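Local coordinates for protein K7 (Vaccinia virus WR, PDB 3JRV) that binds the human RNA helicase DDX3 and host TRAF6 and IRAK2, blocking IRF3 and NF-kappa-B activation as a Bcl-2-like virulence factor of vaccinia virus, at residues Asp31-Ile34 with Thr35-His39; Leu125-Ile128 with Thr129-Met132. One frame throughout, in Å; residues are numbered along the deposited sequence.

Contact 1. Residues Asp31-Ile34 with Thr35-His39; sequences DEYI and TWRNH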
loop_
_atom_site.group_PDB
_atom_site.type_symbol
_atom_site.label_atom_id
_atom_site.label_comp_id
_atom_site.label_asym_id
_atom_site.label_seq_id
_atom_site.Cartn_x
_atom_site.Cartn_y
_atom_site.Cartn_z
ATOM N N ASP A 31 -4.656 -3.784 -0.873
ATOM C CA ASP A 31 -3.931 -4.759 -1.694
ATOM C C ASP A 31 -3.747 -4.168 -3.099
ATOM O O ASP A 31 -2.633 -4.141 -3.640
ATOM C CB ASP A 31 -4.788 -6.025 -1.802
ATOM C CG ASP A 31 -4.103 -7.159 -2.521
ATOM O OD1 ASP A 31 -2.875 -7.046 -2.790
ATOM O OD2 ASP A 31 -4.795 -8.190 -2.797
ATOM N N GLU A 32 -4.843 -3.699 -3.705
ATOM C CA GLU A 32 -4.758 -3.173 -5.074
ATOM C C GLU A 32 -3.822 -1.970 -5.160
ATOM O O GLU A 32 -3.094 -1.806 -6.153
ATOM C CB GLU A 32 -6.172 -2.831 -5.595
ATOM C CG GLU A 32 -6.253 -2.138 -6.872
ATOM C CD GLU A 32 -7.698 -1.791 -7.159
ATOM O OE1 GLU A 32 -8.525 -2.743 -7.320
ATOM O OE2 GLU A 32 -7.974 -0.567 -7.135
ATOM N N TYR A 33 -3.975 -1.033 -4.218
ATOM C CA TYR A 33 -3.237 0.206 -4.222
ATOM C C TYR A 33 -1.722 -0.119 -4.143
ATOM O O TYR A 33 -0.904 0.527 -4.848
ATOM C CB TYR A 33 -3.705 1.067 -3.035
ATOM C CG TYR A 33 -2.752 2.203 -2.755
ATOM C CD1 TYR A 33 -2.642 3.281 -3.627
ATOM C CD2 TYR A 33 -1.896 2.141 -1.649
ATOM C CE1 TYR A 33 -1.663 4.316 -3.425
ATOM C CE2 TYR A 33 -0.982 3.136 -1.389
ATOM C CZ TYR A 33 -0.814 4.206 -2.301
ATOM O OH TYR A 33 0.100 5.222 -2.078
ATOM N N ILE A 34 -1.327 -1.035 -3.249
ATOM C CA ILE A 34 0.098 -1.363 -3.139
ATOM C C ILE A 34 0.604 -1.961 -4.469
ATOM O O ILE A 34 1.716 -1.622 -4.951
ATOM C CB ILE A 34 0.338 -2.338 -1.950
ATOM C CG1 ILE A 34 0.024 -1.610 -0.615
ATOM C CG2 ILE A 34 1.773 -2.926 -2.027
ATOM C CD1 ILE A 34 0.821 -0.309 -0.395
ATOM N N THR A 35 -0.222 -2.780 -5.110
ATOM C CA THR A 35 0.157 -3.253 -6.462
ATOM C C THR A 35 0.252 -2.104 -7.480
ATOM O O THR A 35 1.210 -1.983 -8.251
ATOM C CB THR A 35 -0.854 -4.264 -6.963
ATOM O OG1 THR A 35 -0.785 -5.424 -6.131
ATOM C CG2 THR A 35 -0.584 -4.599 -8.452
ATOM N N TRP A 36 -0.705 -1.184 -7.437
ATOM C CA TRP A 36 -0.724 -0.074 -8.368
ATOM C C TRP A 36 0.567 0.774 -8.275
ATOM O O TRP A 36 1.066 1.250 -9.296
ATOM C CB TRP A 36 -1.982 0.774 -8.098
ATOM C CG TRP A 36 -2.114 1.952 -9.040
ATOM C CD1 TRP A 36 -2.686 1.944 -10.311
ATOM C CD2 TRP A 36 -1.793 3.319 -8.762
ATOM N NE1 TRP A 36 -2.689 3.217 -10.838
ATOM C CE2 TRP A 36 -2.160 4.084 -9.907
ATOM C CE3 TRP A 36 -1.264 3.986 -7.633
ATOM C CZ2 TRP A 36 -1.996 5.480 -9.960
ATOM C CZ3 TRP A 36 -1.088 5.382 -7.690
ATOM C CH2 TRP A 36 -1.462 6.114 -8.847
ATOM N N ARG A 37 1.101 1.007 -7.067
ATOM C CA ARG A 37 2.313 1.850 -6.954
ATOM C C ARG A 37 3.506 1.180 -7.683
ATOM O O ARG A 37 4.439 1.870 -8.062
ATOM C CB ARG A 37 2.679 2.075 -5.466
ATOM C CG ARG A 37 1.608 3.000 -4.774
ATOM C CD ARG A 37 1.609 4.434 -5.361
ATOM N NE ARG A 37 2.917 5.095 -5.219
ATOM C CZ ARG A 37 3.330 5.784 -4.146
ATOM N NH1 ARG A 37 2.582 5.865 -3.043
ATOM N NH2 ARG A 37 4.559 6.319 -4.131
ATOM N N ASN A 38 3.481 -0.141 -7.837
ATOM C CA ASN A 38 4.494 -0.856 -8.683
ATOM C C ASN A 38 4.114 -0.769 -10.160
ATOM O O ASN A 38 4.922 -0.388 -11.024
ATOM C CB ASN A 38 4.556 -2.326 -8.246
ATOM C CG ASN A 38 5.525 -3.129 -9.084
ATOM O OD1 ASN A 38 5.116 -3.791 -10.054
ATOM N ND2 ASN A 38 6.789 -3.090 -8.726
ATOM N N HIS A 39 2.877 -1.154 -10.439
ATOM C CA HIS A 39 2.375 -1.264 -11.817
ATOM C C HIS A 39 2.479 0.035 -12.593
ATOM O O HIS A 39 2.815 0.027 -13.788
ATOM C CB HIS A 39 0.918 -1.735 -11.744
ATOM C CG HIS A 39 0.328 -2.111 -13.068
ATOM N ND1 HIS A 39 -0.255 -1.185 -13.902
ATOM C CD2 HIS A 39 0.107 -3.329 -13.625
ATOM C CE1 HIS A 39 -0.761 -1.813 -14.955
ATOM N NE2 HIS A 39 -0.604 -3.117 -14.781
HETATM O O HOH W 1 -0.229 -5.952 -3.453
HETATM O O HOH W 2 -3.119 -6.733 -5.838
#

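Contact 2. Residues Leu125-Ile128 with Thr129-Met132; sequences LGNI and TDLM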
loop_
_atom_site.group_PDB
_atom_site.type_symbol
_atom_site.label_atom_id
_atom_site.label_comp_id
_atom_site.label_asym_id
_atom_site.label_seq_id
_atom_site.Cartn_x
_atom_site.Cartn_y
_atom_site.Cartn_z
ATOM N N LEU A 125 5.480 -9.599 0.852
ATOM C CA LEU A 125 5.565 -8.495 1.840
ATOM C C LEU A 125 5.183 -8.942 3.248
ATOM O O LEU A 125 5.565 -8.291 4.217
ATOM C CB LEU A 125 4.644 -7.336 1.473
ATOM C CG LEU A 125 5.077 -6.434 0.305
ATOM C CD1 LEU A 125 3.987 -5.396 0.051
ATOM C CD2 LEU A 125 6.412 -5.729 0.569
ATOM N N GLY A 126 4.496 -10.076 3.344
ATOM C CA GLY A 126 3.837 -10.505 4.586
ATOM C C GLY A 126 2.329 -10.530 4.402
ATOM O O GLY A 126 1.828 -10.277 3.307
ATOM N N ASN A 127 1.605 -10.871 5.464
ATOM C CA ASN A 127 0.166 -11.168 5.364
ATOM C C ASN A 127 -0.636 -9.905 5.567
ATOM O O ASN A 127 -0.523 -9.259 6.628
ATOM C CB ASN A 127 -0.245 -12.181 6.435
ATOM C CG ASN A 127 0.474 -13.516 6.331
ATOM O OD1 ASN A 127 0.792 -14.131 7.360
ATOM N ND2 ASN A 127 0.652 -14.018 5.129
ATOM N N ILE A 128 -1.378 -9.491 4.537
ATOM C CA ILE A 128 -2.239 -8.327 4.687
ATOM C C ILE A 128 -3.227 -8.533 5.820
ATOM O O ILE A 128 -3.612 -7.565 6.480
ATOM C CB ILE A 128 -2.917 -7.924 3.390
ATOM C CG1 ILE A 128 -3.337 -6.446 3.451
ATOM C CG2 ILE A 128 -4.070 -8.862 3.039
ATOM C CD1 ILE A 128 -3.814 -5.954 2.098
ATOM N N THR A 129 -3.652 -9.771 6.031
ATOM C CA THR A 129 -4.650 -10.022 7.095
ATOM C C THR A 129 -4.028 -9.856 8.494
ATOM O O THR A 129 -4.732 -9.597 9.489
ATOM C CB THR A 129 -5.343 -11.383 6.972
ATOM O OG1 THR A 129 -4.373 -12.436 6.937
ATOM C CG2 THR A 129 -6.181 -11.442 5.744
ATOM N N ASP A 130 -2.706 -9.948 8.586
ATOM C CA ASP A 130 -2.027 -9.654 9.863
ATOM C C ASP A 130 -2.053 -8.141 10.144
ATOM O O ASP A 130 -2.199 -7.704 11.293
ATOM C CB ASP A 130 -0.567 -10.150 9.870
ATOM C CG ASP A 130 -0.427 -11.659 10.057
ATOM O OD1 ASP A 130 -1.402 -12.329 10.469
ATOM O OD2 ASP A 130 0.693 -12.173 9.777
ATOM N N LEU A 131 -1.930 -7.337 9.093
ATOM C CA LEU A 131 -1.894 -5.888 9.207
ATOM C C LEU A 131 -3.300 -5.357 9.422
ATOM O O LEU A 131 -3.535 -4.502 10.320
ATOM C CB LEU A 131 -1.315 -5.277 7.922
ATOM C CG LEU A 131 -1.148 -3.751 7.934
ATOM C CD1 LEU A 131 -0.233 -3.262 9.075
ATOM C CD2 LEU A 131 -0.621 -3.241 6.606
HETATM N N MSE A 132 -4.236 -5.852 8.615
HETATM C CA MSE A 132 -5.572 -5.255 8.567
HETATM C C MSE A 132 -6.489 -6.035 9.506
HETATM O O MSE A 132 -7.459 -6.666 9.084
HETATM C CB MSE A 132 -6.121 -5.252 7.126
HETATM C CG MSE A 132 -5.307 -4.346 6.151
HETATM SE SE MSE A 132 -4.706 -2.527 6.723
HETATM C CE MSE A 132 -6.441 -1.775 7.123
HETATM O O HOH W 3 2.985 -11.158 8.015
#

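Contact 1. Residues Asp31-Ile34 with Thr35-His39
Y33 and R37, one turn apart on helix 26-42, run side by side in the same direction and meet twice. Near the backbone, R37 CG sits over one face of the Y33 ring, a CH-pi contact 4.1 Å from the ring centroid. Farther out, R37 NH1 donates to Y33 OH over 2.7 Å; the hydroxyl lies at the guanidinium edge, practically in its plane, although the bond is bent to 146° at the hydrogen. The torsions explain the double grip: Y33 CG is anti to the backbone N (chi1 165°), which leans the ring to the side where R37 rises, and the bends of the R37 chain at chi2 and chi3 turn NH1 back to the phenol oxygen. Ring and guanidinium are turned 60° apart, hence not stacked. W36 adds an oblique apolar touch, its CE3 lying 4.2 Å from Y33 CE1.

A second i to i+4 pair, D31 and T35, is joined through solvent. Water 1 donates to D31 OD1 and also bonds T35 OG1 (2.8 Å); water 2 makes a second bridge between D31 OD1 and T35 OG1, weak on the aspartate side. The D31 carboxylate has further partners in the bound peptide, a basic and a polar side chain, which makes this side of the helix part of the DDX3 site.

Other flanks of the helix face the rest of the fold. R37 NH2 forms salt bridges with D61 and E110, probably offsetting the buried charge. Y33 and W36 pack against helix 52-58, while I34 and R37 reach helix 95-114.

Contact 2. Residues Leu125-Ile128 with Thr129-Met132
D130 lies alongside N127, the N-cap residue of the short helix 128-131, and the two side chains point the same way. With D130 CG anti to the carbonyl carbon (chi1 -76°), the carboxylate is carried back over the start of the turn. D130 CB rests 3.4 Å from N127 O, the carbonyl that opens the helix. D130 CG comes next, 3.7 Å from N127 CB. Of the two oxygens, D130 OD1 is 4.2 Å from N127 CB, and D130 OD2 comes closer to it, at 3.5 Å. OD2 also accepts a hydrogen bond from water 3 (3.1 Å), and this water in turn accepts from N127 N over 2.9 Å, so the aspartate reaches the backbone ahead of the helix indirectly. The amide and carboxylate planes stand 72° apart.

Inside the turn, M132 N donates to I128 O in a bond of 2.8 Å that lies nearly along the C=O axis, whereas the bonds from D130 N and L131 N to N127 O are both weak. On the buried flank, I128 CG1 meets the CG of selenomethionine M132 at 3.9 Å, the side chains crossing obliquely.

Chemically, the contact divides into a polar, partly exposed side and an apolar underside. I128 N and T129 OG1 hydrogen-bond acidic side-chain groups of the bound DDX3 peptide; the N-H groups of the helix start would probably favour such negative charge, and that of D130.

How the contacts relate
From the N terminus, contact 1 comes first, wholly within helix 26-42; contact 2 follows in series, after helix 95-114, where a loop turns into the short helix 128-131. Each is a local turn of the chain, so neither encloses the other and they do not cross. Their centres are about 15 Å apart, yet their edges touch: I34 CG2 packs on L125 CD1 at 3.9 Å, and D31 N on I128 CD1 at 3.8 Å. These contacts join the loop before helix 128-131, and the start of that helix, to helix 26-42 within the Bcl-2-like helical fold. Both contribute to the peptide site, I34 and L125 each packing on an aromatic side chain of the bound peptide.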